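Side-chain contacts in contact-dependent inhibitor I (Escherichia coli NC101, PDB 5I4Q), which probably acts as an immunity protein that protects its own cell by binding and neutralising the toxin domain of a contact-dependent growth inhibition system: residues M1-W4 and P5-Q8; E12-R15 and D16-S20; K22-L25 and R26-E29. All coordinates share one frame; numbering follows the deposited sequence.

Contact 1: M1-W4 and P5-Q8; sequences MDIW and PEFQ
Trp4 and Pro5, with Ile3 just before them, form the N-terminal entry into helix 4-40, and Asp2 caps it through a long, weak bond from Trp4 N to OD1 (3.4 Å). The Trp4 indole reaches forward along the first turn, towards Phe7 and Gln8, because its CG stands anti to the backbone N (chi1 176°). Its benzo edge there meets Phe7, Trp4 CE3 lying 3.6 Å from Phe7 CD2, with the ring planes at 81°. Over one indole face runs the extended Gln8 side chain, with CG 3.6 Å above the ring plane towards its rim. The Gln8 amide is turned 30° from that plane, and its OE1 lies 2.6 Å from Trp4 NE1 at an angle too poor for a hydrogen bond. Pro5 CD lies against Trp4 CB (3.5 Å) and beside Asp2 OD2. Ile3 contributes mainly through its carbonyl, which takes a good bond from Phe7 N (3.0 Å) and a weak one from Glu6 N. A second subunit of this protein lays Tyr28 against Ile3, Trp4 and Phe7, while Glu6 OE1 is salt-bridged to a basic side chain of another protein. Beside that charged end, Glu6 OE2 approaches Ile3 CG2 at 3.6 Å.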
HETATM    1  N   MSE B   1      23.624  -5.198  -1.970  1.00117.78           N
HETATM    2  CA  MSE B   1      23.795  -6.689  -1.838  1.00116.89           C
HETATM    3  C   MSE B   1      22.442  -7.312  -2.128  1.00104.61           C
HETATM    4  O   MSE B   1      21.931  -7.171  -3.250  1.00 90.49           O
HETATM    5  CB  MSE B   1      24.410  -7.105  -0.484  1.00114.04           C
ATOM      6  N   ASP B   2      21.855  -7.996  -1.140  1.00 95.02           N
ATOM      7  CA  ASP B   2      20.560  -8.648  -1.314  1.00 84.03           C
ATOM      8  C   ASP B   2      19.474  -7.825  -0.638  1.00 71.02           C
ATOM      9  O   ASP B   2      19.492  -7.620   0.576  1.00 63.09           O
ATOM     10  CB  ASP B   2      20.551 -10.053  -0.716  1.00 82.23           C
ATOM     11  CG  ASP B   2      19.221 -10.763  -0.944  1.00 82.76           C
ATOM     12  OD1 ASP B   2      18.540 -10.487  -1.974  1.00 73.10           O
ATOM     13  OD2 ASP B   2      18.834 -11.591  -0.087  1.00 81.99           O
ATOM     14  N   ILE B   3      18.505  -7.396  -1.427  1.00 63.76           N
ATOM     15  CA  ILE B   3      17.500  -6.480  -0.910  1.00 64.34           C
ATOM     16  C   ILE B   3      16.277  -7.201  -0.367  1.00 60.43           C
ATOM     17  O   ILE B   3      15.427  -6.573   0.254  1.00 54.40           O
ATOM     18  CB  ILE B   3      17.107  -5.386  -1.935  1.00 68.93           C
ATOM     19  CG1 ILE B   3      16.767  -5.992  -3.299  1.00 68.26           C
ATOM     20  CG2 ILE B   3      18.243  -4.370  -2.077  1.00 74.39           C
ATOM     21  CD1 ILE B   3      16.106  -5.013  -4.241  1.00 73.82           C
ATOM     22  N   TRP B   4      16.209  -8.518  -0.554  1.00 55.86           N
ATOM     23  CA  TRP B   4      14.999  -9.268  -0.202  1.00 53.33           C
ATOM     24  C   TRP B   4      14.558  -9.135   1.294  1.00 53.43           C
ATOM     25  O   TRP B   4      13.367  -8.972   1.597  1.00 45.96           O
ATOM     26  CB  TRP B   4      15.120 -10.732  -0.648  1.00 49.94           C
ATOM     27  CG  TRP B   4      13.940 -11.593  -0.238  1.00 51.03           C
ATOM     28  CD1 TRP B   4      13.978 -12.689   0.567  1.00 53.41           C
ATOM     29  CD2 TRP B   4      12.547 -11.386  -0.567  1.00 45.04           C
ATOM     30  NE1 TRP B   4      12.699 -13.173   0.754  1.00 55.83           N
ATOM     31  CE2 TRP B   4      11.813 -12.388   0.069  1.00 51.22           C
ATOM     32  CE3 TRP B   4      11.861 -10.444  -1.325  1.00 46.51           C
ATOM     33  CZ2 TRP B   4      10.417 -12.505  -0.077  1.00 54.64           C
ATOM     34  CZ3 TRP B   4      10.471 -10.555  -1.451  1.00 46.98           C
ATOM     35  CH2 TRP B   4       9.775 -11.566  -0.831  1.00 48.42           C
ATOM     36  N   PRO B   5      15.503  -9.170   2.219  1.00 53.49           N
ATOM     37  CA  PRO B   5      15.064  -9.145   3.626  1.00 54.48           C
ATOM     38  C   PRO B   5      14.328  -7.851   4.019  1.00 54.04           C
ATOM     39  O   PRO B   5      13.345  -7.888   4.760  1.00 52.21           O
ATOM     40  CB  PRO B   5      16.387  -9.276   4.392  1.00 61.68           C
ATOM     41  CG  PRO B   5      17.308 -10.036   3.436  1.00 58.47           C
ATOM     42  CD  PRO B   5      16.935  -9.513   2.069  1.00 57.17           C
ATOM     43  N   GLU B   6      14.803  -6.718   3.520  1.00 55.11           N
ATOM     44  CA  GLU B   6      14.175  -5.431   3.810  1.00 56.78           C
ATOM     45  C   GLU B   6      12.943  -5.267   2.942  1.00 49.03           C
ATOM     46  O   GLU B   6      11.982  -4.618   3.334  1.00 49.59           O
ATOM     47  CB  GLU B   6      15.164  -4.259   3.638  1.00 63.28           C
ATOM     48  CG  GLU B   6      15.383  -3.824   2.199  1.00 76.20           C
ATOM     49  CD  GLU B   6      16.844  -3.489   1.876  1.00 95.76           C
ATOM     50  OE1 GLU B   6      17.766  -4.042   2.544  1.00 92.18           O
ATOM     51  OE2 GLU B   6      17.063  -2.685   0.932  1.00 95.02           O
ATOM     52  N   PHE B   7      12.981  -5.858   1.760  1.00 42.89           N
ATOM     53  CA  PHE B   7      11.850  -5.859   0.871  1.00 41.86           C
ATOM     54  C   PHE B   7      10.668  -6.600   1.527  1.00 42.83           C
ATOM     55  O   PHE B   7       9.552  -6.125   1.417  1.00 40.50           O
ATOM     56  CB  PHE B   7      12.219  -6.491  -0.442  1.00 41.99           C
ATOM     57  CG  PHE B   7      11.257  -6.238  -1.572  1.00 43.51           C
ATOM     58  CD1 PHE B   7      10.443  -5.118  -1.638  1.00 45.86           C
ATOM     59  CD2 PHE B   7      11.212  -7.131  -2.635  1.00 47.58           C
ATOM     60  CE1 PHE B   7       9.599  -4.914  -2.726  1.00 43.66           C
ATOM     61  CE2 PHE B   7      10.361  -6.919  -3.733  1.00 47.76           C
ATOM     62  CZ  PHE B   7       9.579  -5.800  -3.783  1.00 44.07           C
ATOM     63  N   GLN B   8      10.937  -7.712   2.221  1.00 40.80           N
ATOM     64  CA  GLN B   8       9.906  -8.559   2.878  1.00 42.70           C
ATOM     65  C   GLN B   8       9.269  -7.769   4.004  1.00 41.49           C
ATOM     66  O   GLN B   8       8.062  -7.812   4.198  1.00 40.08           O
ATOM     67  CB  GLN B   8      10.555  -9.811   3.495  1.00 45.72           C
ATOM     68  CG  GLN B   8       9.819 -11.120   3.351  1.00 57.43           C
ATOM     69  CD  GLN B   8      10.743 -12.374   3.434  1.00 71.65           C
ATOM     70  OE1 GLN B   8      11.943 -12.335   3.109  1.00 82.78           O
ATOM     71  NE2 GLN B   8      10.169 -13.492   3.839  1.00 77.00           N
TER

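Contact 2: E12-R15 and D16-S20; sequences EMYR and DVVLS
Tyr14 and Val18, one turn apart on helix 4-40, meet because of two side-chain torsions. Tyr14 chi1 (172°) tips the ring forward along the helix, and Val18 chi1 (164°) sets CG2 beside its own backbone N, facing back towards that ring. The result is an i to i+4 CH-pi contact: CG2 stands over one face of the phenol ring, 3.9 Å from its centroid and 16° off the normal, shifted somewhat towards the rim and nearest to CE1 and CZ. The same methyl also touches the carbonyl oxygen of Tyr14, while that oxygen accepts the backbone bond from Val18 N (3.0 Å), so the backbone bond and the methyl contact converge on the one oxygen.

The second interaction is a salt bridge between sequence neighbours. Arg15 bends at CD and turns its guanidinium side-on to Asp16, so that NE (3.1 Å) and NH2 (2.9 Å) both bond to the single oxygen OD1. This oxygen lies almost in the guanidinium plane, but both donors reach it from one face of the carboxylate. The double grip would restrict rotation of the arginine end. Asp16 OD2 lies 5.2 Å from Glu12 OE2, a like-charged neighbour whose effect the arginine probably offsets.

A second subunit of this protein covers the tyrosine side: its Tyr70 meets the Tyr14 ring edge-to-face, and its own Tyr14 packs on Val18. Farther along, Ser20 OG bonds to Asp10 of that subunit. Backbone bonds continue the helix beneath, Asp16 N reaching Glu12 O at 3.0 Å.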
ATOM      1  N   GLU B  12       5.352  -6.829   4.221  1.00 36.20           N
ATOM      2  CA  GLU B  12       4.544  -7.147   5.390  1.00 39.49           C
ATOM      3  C   GLU B  12       3.830  -5.900   5.938  1.00 39.24           C
ATOM      4  O   GLU B  12       2.655  -5.952   6.281  1.00 38.11           O
ATOM      5  CB  GLU B  12       5.514  -7.709   6.423  1.00 45.71           C
ATOM      6  CG  GLU B  12       4.872  -8.346   7.612  1.00 60.99           C
ATOM      7  CD  GLU B  12       5.851  -9.176   8.442  1.00 74.50           C
ATOM      8  OE1 GLU B  12       7.022  -9.391   8.006  1.00 72.54           O
ATOM      9  OE2 GLU B  12       5.409  -9.629   9.533  1.00 86.23           O
HETATM   10  N   MSE B  13       4.556  -4.784   5.998  1.00 44.19           N
HETATM   11  CA  MSE B  13       4.022  -3.464   6.350  1.00 47.66           C
HETATM   12  C   MSE B  13       2.973  -3.054   5.349  1.00 41.45           C
HETATM   13  O   MSE B  13       1.941  -2.588   5.711  1.00 37.93           O
HETATM   14  CB  MSE B  13       5.201  -2.485   6.334  1.00 60.38           C
HETATM   15  CG  MSE B  13       5.272  -1.302   7.316  1.00 82.51           C
HETATM   16 SE   MSE B  13       7.202  -0.746   7.623  0.90123.31          SE
HETATM   17  CE  MSE B  13       8.133  -2.355   8.321  1.00114.28           C
ATOM     18  N   TYR B  14       3.216  -3.263   4.057  1.00 38.10           N
ATOM     19  CA  TYR B  14       2.211  -2.948   3.052  1.00 36.16           C
ATOM     20  C   TYR B  14       0.908  -3.759   3.285  1.00 36.96           C
ATOM     21  O   TYR B  14      -0.204  -3.209   3.348  1.00 36.88           O
ATOM     22  CB  TYR B  14       2.773  -3.168   1.665  1.00 36.06           C
ATOM     23  CG  TYR B  14       1.764  -3.049   0.555  1.00 36.73           C
ATOM     24  CD1 TYR B  14       1.522  -1.827  -0.045  1.00 36.94           C
ATOM     25  CD2 TYR B  14       1.036  -4.180   0.105  1.00 35.73           C
ATOM     26  CE1 TYR B  14       0.610  -1.702  -1.055  1.00 39.51           C
ATOM     27  CE2 TYR B  14       0.104  -4.065  -0.905  1.00 37.35           C
ATOM     28  CZ  TYR B  14      -0.109  -2.817  -1.488  1.00 39.41           C
ATOM     29  OH  TYR B  14      -0.976  -2.658  -2.535  1.00 39.39           O
ATOM     30  N   ARG B  15       1.060  -5.053   3.509  1.00 37.13           N
ATOM     31  CA  ARG B  15      -0.099  -5.903   3.752  1.00 37.51           C
ATOM     32  C   ARG B  15      -0.893  -5.412   4.967  1.00 36.68           C
ATOM     33  O   ARG B  15      -2.082  -5.351   4.925  1.00 38.07           O
ATOM     34  CB  ARG B  15       0.333  -7.341   3.972  1.00 38.33           C
ATOM     35  CG  ARG B  15      -0.894  -8.258   4.143  1.00 43.74           C
ATOM     36  CD  ARG B  15      -0.596  -9.515   4.899  1.00 48.74           C
ATOM     37  NE  ARG B  15      -0.014  -9.177   6.176  1.00 52.40           N
ATOM     38  CZ  ARG B  15       0.931  -9.892   6.762  1.00 55.02           C
ATOM     39  NH1 ARG B  15       1.400 -10.989   6.187  1.00 53.53           N
ATOM     40  NH2 ARG B  15       1.432  -9.484   7.917  1.00 56.36           N
ATOM     41  N   ASP B  16      -0.209  -5.085   6.048  1.00 36.52           N
ATOM     42  CA  ASP B  16      -0.872  -4.642   7.253  1.00 38.57           C
ATOM     43  C   ASP B  16      -1.562  -3.293   7.113  1.00 36.68           C
ATOM     44  O   ASP B  16      -2.663  -3.117   7.593  1.00 38.35           O
ATOM     45  CB  ASP B  16       0.101  -4.604   8.409  1.00 42.77           C
ATOM     46  CG  ASP B  16       0.616  -5.999   8.799  1.00 47.56           C
ATOM     47  OD1 ASP B  16       0.018  -7.007   8.385  1.00 50.36           O
ATOM     48  OD2 ASP B  16       1.630  -6.105   9.530  1.00 52.20           O
ATOM     49  N   VAL B  17      -0.940  -2.348   6.455  1.00 35.71           N
ATOM     50  CA  VAL B  17      -1.550  -1.058   6.338  1.00 38.53           C
ATOM     51  C   VAL B  17      -2.737  -1.062   5.395  1.00 36.81           C
ATOM     52  O   VAL B  17      -3.761  -0.431   5.698  1.00 39.23           O
ATOM     53  CB  VAL B  17      -0.546   0.085   6.046  1.00 40.60           C
ATOM     54  CG1 VAL B  17      -0.172   0.194   4.593  1.00 41.00           C
ATOM     55  CG2 VAL B  17      -1.160   1.379   6.472  1.00 42.89           C
ATOM     56  N   VAL B  18      -2.646  -1.814   4.315  1.00 35.12           N
ATOM     57  CA  VAL B  18      -3.743  -1.903   3.361  1.00 35.89           C
ATOM     58  C   VAL B  18      -4.952  -2.558   4.024  1.00 37.63           C
ATOM     59  O   VAL B  18      -6.070  -2.118   3.894  1.00 36.08           O
ATOM     60  CB  VAL B  18      -3.273  -2.643   2.106  1.00 36.86           C
ATOM     61  CG1 VAL B  18      -4.408  -3.124   1.236  1.00 38.54           C
ATOM     62  CG2 VAL B  18      -2.374  -1.724   1.297  1.00 38.15           C
ATOM     63  N   LEU B  19      -4.713  -3.623   4.764  1.00 39.81           N
ATOM     64  CA  LEU B  19      -5.777  -4.279   5.517  1.00 41.86           C
ATOM     65  C   LEU B  19      -6.534  -3.278   6.365  1.00 41.99           C
ATOM     66  O   LEU B  19      -7.773  -3.298   6.416  1.00 44.25           O
ATOM     67  CB  LEU B  19      -5.153  -5.311   6.421  1.00 45.71           C
ATOM     68  CG  LEU B  19      -6.013  -6.235   7.209  1.00 50.89           C
ATOM     69  CD1 LEU B  19      -6.853  -7.074   6.264  1.00 56.31           C
ATOM     70  CD2 LEU B  19      -5.116  -7.139   8.030  1.00 51.54           C
ATOM     71  N   SER B  20      -5.778  -2.438   7.067  1.00 39.76           N
ATOM     72  CA  SER B  20      -6.333  -1.416   7.951  1.00 40.58           C
ATOM     73  C   SER B  20      -7.089  -0.277   7.225  1.00 39.11           C
ATOM     74  O   SER B  20      -8.177   0.164   7.625  1.00 41.31           O
ATOM     75  CB  SER B  20      -5.200  -0.840   8.755  1.00 42.76           C
ATOM     76  OG  SER B  20      -5.665   0.265   9.448  1.00 49.38           O
TER

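Contact 3: K22-L25 and R26-E29; sequences KRNL and RLYE
Tyr28 turns the edge of its ring to the backbone of Asn24, and Arg26 sets its CG against the carbonyl oxygen of Lys22. In this part of helix 4-40 the side chains splay apart around the axis and touch the carbonyls of the preceding turn more than one another. The Tyr28 ring meets Asn24 O nearly in the ring plane, with CD1 3.3 Å away; the same oxygen takes the backbone bond from Tyr28 N (3.0 Å), so one carbonyl serves both the main chain and a weakly polar ring C-H.

Arg26 behaves similarly with its aliphatic part. Its CG is anti to the carbonyl carbon, beside the backbone N (chi1 -68°), bringing it to 3.4 Å from Lys22 O, which also accepts from Arg26 N. Beyond CD the chain bends and carries the guanidinium away from the turn. Leu27 rests CB against Asn24 O (3.5 Å), and Glu29 CB contacts Leu25 O.

On another flank Leu25 packs on Leu61 and Met64 of helix 44-66, next to Tyr70 and Pro72, and Tyr28 also faces this helix, where its OH bonds to Glu60. Glu29 forms a salt bridge with Arg75, whereas Arg23 is turned towards another protein and salt-bridges an acidic side chain there. The arrangement is that of regular alpha-helical i to i+4 bonding in a long helix whose flanks serve three interfaces: the packing of its own helical domain, the pairing with a second copy and the binding of another protein.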
ATOM      1  N   LYS B  22      -8.545  -0.514   4.297  1.00 37.71           N
ATOM      2  CA  LYS B  22      -9.808  -1.076   3.765  1.00 41.55           C
ATOM      3  C   LYS B  22     -10.906  -1.141   4.839  1.00 45.99           C
ATOM      4  O   LYS B  22     -12.090  -0.932   4.547  1.00 44.52           O
ATOM      5  CB  LYS B  22      -9.619  -2.450   3.165  1.00 40.70           C
ATOM      6  CG  LYS B  22      -8.821  -2.488   1.851  1.00 46.27           C
ATOM      7  CD  LYS B  22      -8.731  -3.951   1.353  1.00 48.00           C
ATOM      8  CE  LYS B  22      -7.711  -4.144   0.235  1.00 48.85           C
ATOM      9  NZ  LYS B  22      -8.271  -3.685  -1.035  1.00 54.26           N
ATOM     10  N   ARG B  23     -10.495  -1.453   6.062  1.00 45.26           N
ATOM     11  CA  ARG B  23     -11.421  -1.459   7.156  1.00 49.33           C
ATOM     12  C   ARG B  23     -11.921  -0.066   7.430  1.00 47.01           C
ATOM     13  O   ARG B  23     -13.072   0.141   7.709  1.00 48.02           O
ATOM     14  CB  ARG B  23     -10.767  -1.995   8.421  1.00 49.99           C
ATOM     15  CG  ARG B  23     -10.630  -3.477   8.398  1.00 50.44           C
ATOM     16  CD  ARG B  23      -9.786  -3.945   9.555  1.00 51.26           C
ATOM     17  NE  ARG B  23      -9.442  -5.321   9.333  1.00 52.62           N
ATOM     18  CZ  ARG B  23      -8.659  -6.053  10.095  1.00 52.70           C
ATOM     19  NH1 ARG B  23      -8.116  -5.566  11.188  1.00 57.96           N
ATOM     20  NH2 ARG B  23      -8.447  -7.294   9.759  1.00 53.13           N
ATOM     21  N   ASN B  24     -11.031   0.895   7.409  1.00 45.68           N
ATOM     22  CA  ASN B  24     -11.458   2.242   7.639  1.00 44.91           C
ATOM     23  C   ASN B  24     -12.433   2.681   6.553  1.00 41.80           C
ATOM     24  O   ASN B  24     -13.408   3.350   6.849  1.00 43.28           O
ATOM     25  CB  ASN B  24     -10.274   3.161   7.728  1.00 49.06           C
ATOM     26  CG  ASN B  24      -9.499   3.021   9.030  1.00 54.53           C
ATOM     27  OD1 ASN B  24     -10.079   2.992  10.084  1.00 60.80           O
ATOM     28  ND2 ASN B  24      -8.165   3.006   8.945  1.00 62.65           N
ATOM     29  N   LEU B  25     -12.159   2.316   5.308  1.00 40.99           N
ATOM     30  CA  LEU B  25     -13.027   2.609   4.185  1.00 42.14           C
ATOM     31  C   LEU B  25     -14.436   2.010   4.356  1.00 46.21           C
ATOM     32  O   LEU B  25     -15.420   2.670   4.010  1.00 44.80           O
ATOM     33  CB  LEU B  25     -12.406   2.181   2.858  1.00 41.70           C
ATOM     34  CG  LEU B  25     -11.295   3.127   2.352  1.00 41.69           C
ATOM     35  CD1 LEU B  25     -10.661   2.582   1.120  1.00 43.63           C
ATOM     36  CD2 LEU B  25     -11.754   4.538   2.066  1.00 41.31           C
ATOM     37  N   ARG B  26     -14.536   0.813   4.933  1.00 50.62           N
ATOM     38  CA  ARG B  26     -15.828   0.203   5.221  1.00 57.31           C
ATOM     39  C   ARG B  26     -16.618   1.067   6.189  1.00 52.51           C
ATOM     40  O   ARG B  26     -17.788   1.237   5.977  1.00 56.61           O
ATOM     41  CB  ARG B  26     -15.724  -1.194   5.845  1.00 68.89           C
ATOM     42  CG  ARG B  26     -15.177  -2.317   4.960  1.00 86.29           C
ATOM     43  CD  ARG B  26     -15.044  -3.679   5.694  1.00 99.77           C
ATOM     44  NE  ARG B  26     -16.372  -4.208   6.072  1.00110.71           N
ATOM     45  CZ  ARG B  26     -16.996  -4.008   7.239  1.00111.80           C
ATOM     46  NH1 ARG B  26     -18.204  -4.536   7.425  1.00113.31           N
ATOM     47  NH2 ARG B  26     -16.435  -3.299   8.224  1.00110.53           N
ATOM     48  N   LEU B  27     -16.004   1.561   7.259  1.00 48.21           N
ATOM     49  CA  LEU B  27     -16.661   2.490   8.188  1.00 49.40           C
ATOM     50  C   LEU B  27     -17.095   3.789   7.519  1.00 48.70           C
ATOM     51  O   LEU B  27     -18.149   4.283   7.816  1.00 50.68           O
ATOM     52  CB  LEU B  27     -15.772   2.871   9.373  1.00 52.50           C
ATOM     53  CG  LEU B  27     -15.383   1.769  10.376  1.00 60.19           C
ATOM     54  CD1 LEU B  27     -14.186   2.147  11.253  1.00 59.94           C
ATOM     55  CD2 LEU B  27     -16.576   1.396  11.233  1.00 63.08           C
ATOM     56  N   TYR B  28     -16.276   4.364   6.636  1.00 45.68           N
ATOM     57  CA  TYR B  28     -16.676   5.595   5.953  1.00 43.97           C
ATOM     58  C   TYR B  28     -17.906   5.276   5.123  1.00 43.35           C
ATOM     59  O   TYR B  28     -18.857   5.985   5.161  1.00 40.40           O
ATOM     60  CB  TYR B  28     -15.559   6.181   5.100  1.00 42.14           C
ATOM     61  CG  TYR B  28     -14.595   7.121   5.807  1.00 43.00           C
ATOM     62  CD1 TYR B  28     -13.506   6.657   6.469  1.00 47.12           C
ATOM     63  CD2 TYR B  28     -14.714   8.474   5.681  1.00 42.99           C
ATOM     64  CE1 TYR B  28     -12.619   7.530   7.062  1.00 49.21           C
ATOM     65  CE2 TYR B  28     -13.868   9.329   6.275  1.00 43.05           C
ATOM     66  CZ  TYR B  28     -12.827   8.867   6.984  1.00 46.17           C
ATOM     67  OH  TYR B  28     -11.963   9.761   7.550  1.00 49.22           O
ATOM     68  N   GLU B  29     -17.887   4.149   4.438  1.00 45.57           N
ATOM     69  CA  GLU B  29     -18.970   3.745   3.558  1.00 51.58           C
ATOM     70  C   GLU B  29     -20.279   3.600   4.323  1.00 52.38           C
ATOM     71  O   GLU B  29     -21.303   4.106   3.900  1.00 52.78           O
ATOM     72  CB  GLU B  29     -18.622   2.446   2.810  1.00 58.74           C
ATOM     73  CG  GLU B  29     -19.008   2.457   1.338  1.00 68.85           C
ATOM     74  CD  GLU B  29     -18.746   1.144   0.612  1.00 75.92           C
ATOM     75  OE1 GLU B  29     -19.676   0.303   0.598  1.00 84.19           O
ATOM     76  OE2 GLU B  29     -17.644   0.977   0.036  1.00 70.86           O
TER

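Overall arrangement
The three contacts follow in series along helix 4-40, from its projecting N-terminal end towards the body of the chain: their centres lie about 36, 20 and 8 Å from the chain centre. Contact 2 is about 18 Å from contact 1 and 14 Å from contact 3, centre to centre, while contacts 1 and 3 stay about 17 Å apart at their nearest atoms. They are brought together between subunits instead: contact 1 of one copy faces contact 3 of the other, while contact 2 faces contact 2, consistent with antiparallel pairing of the long helices. All three also touch another protein, probably the cognate toxin.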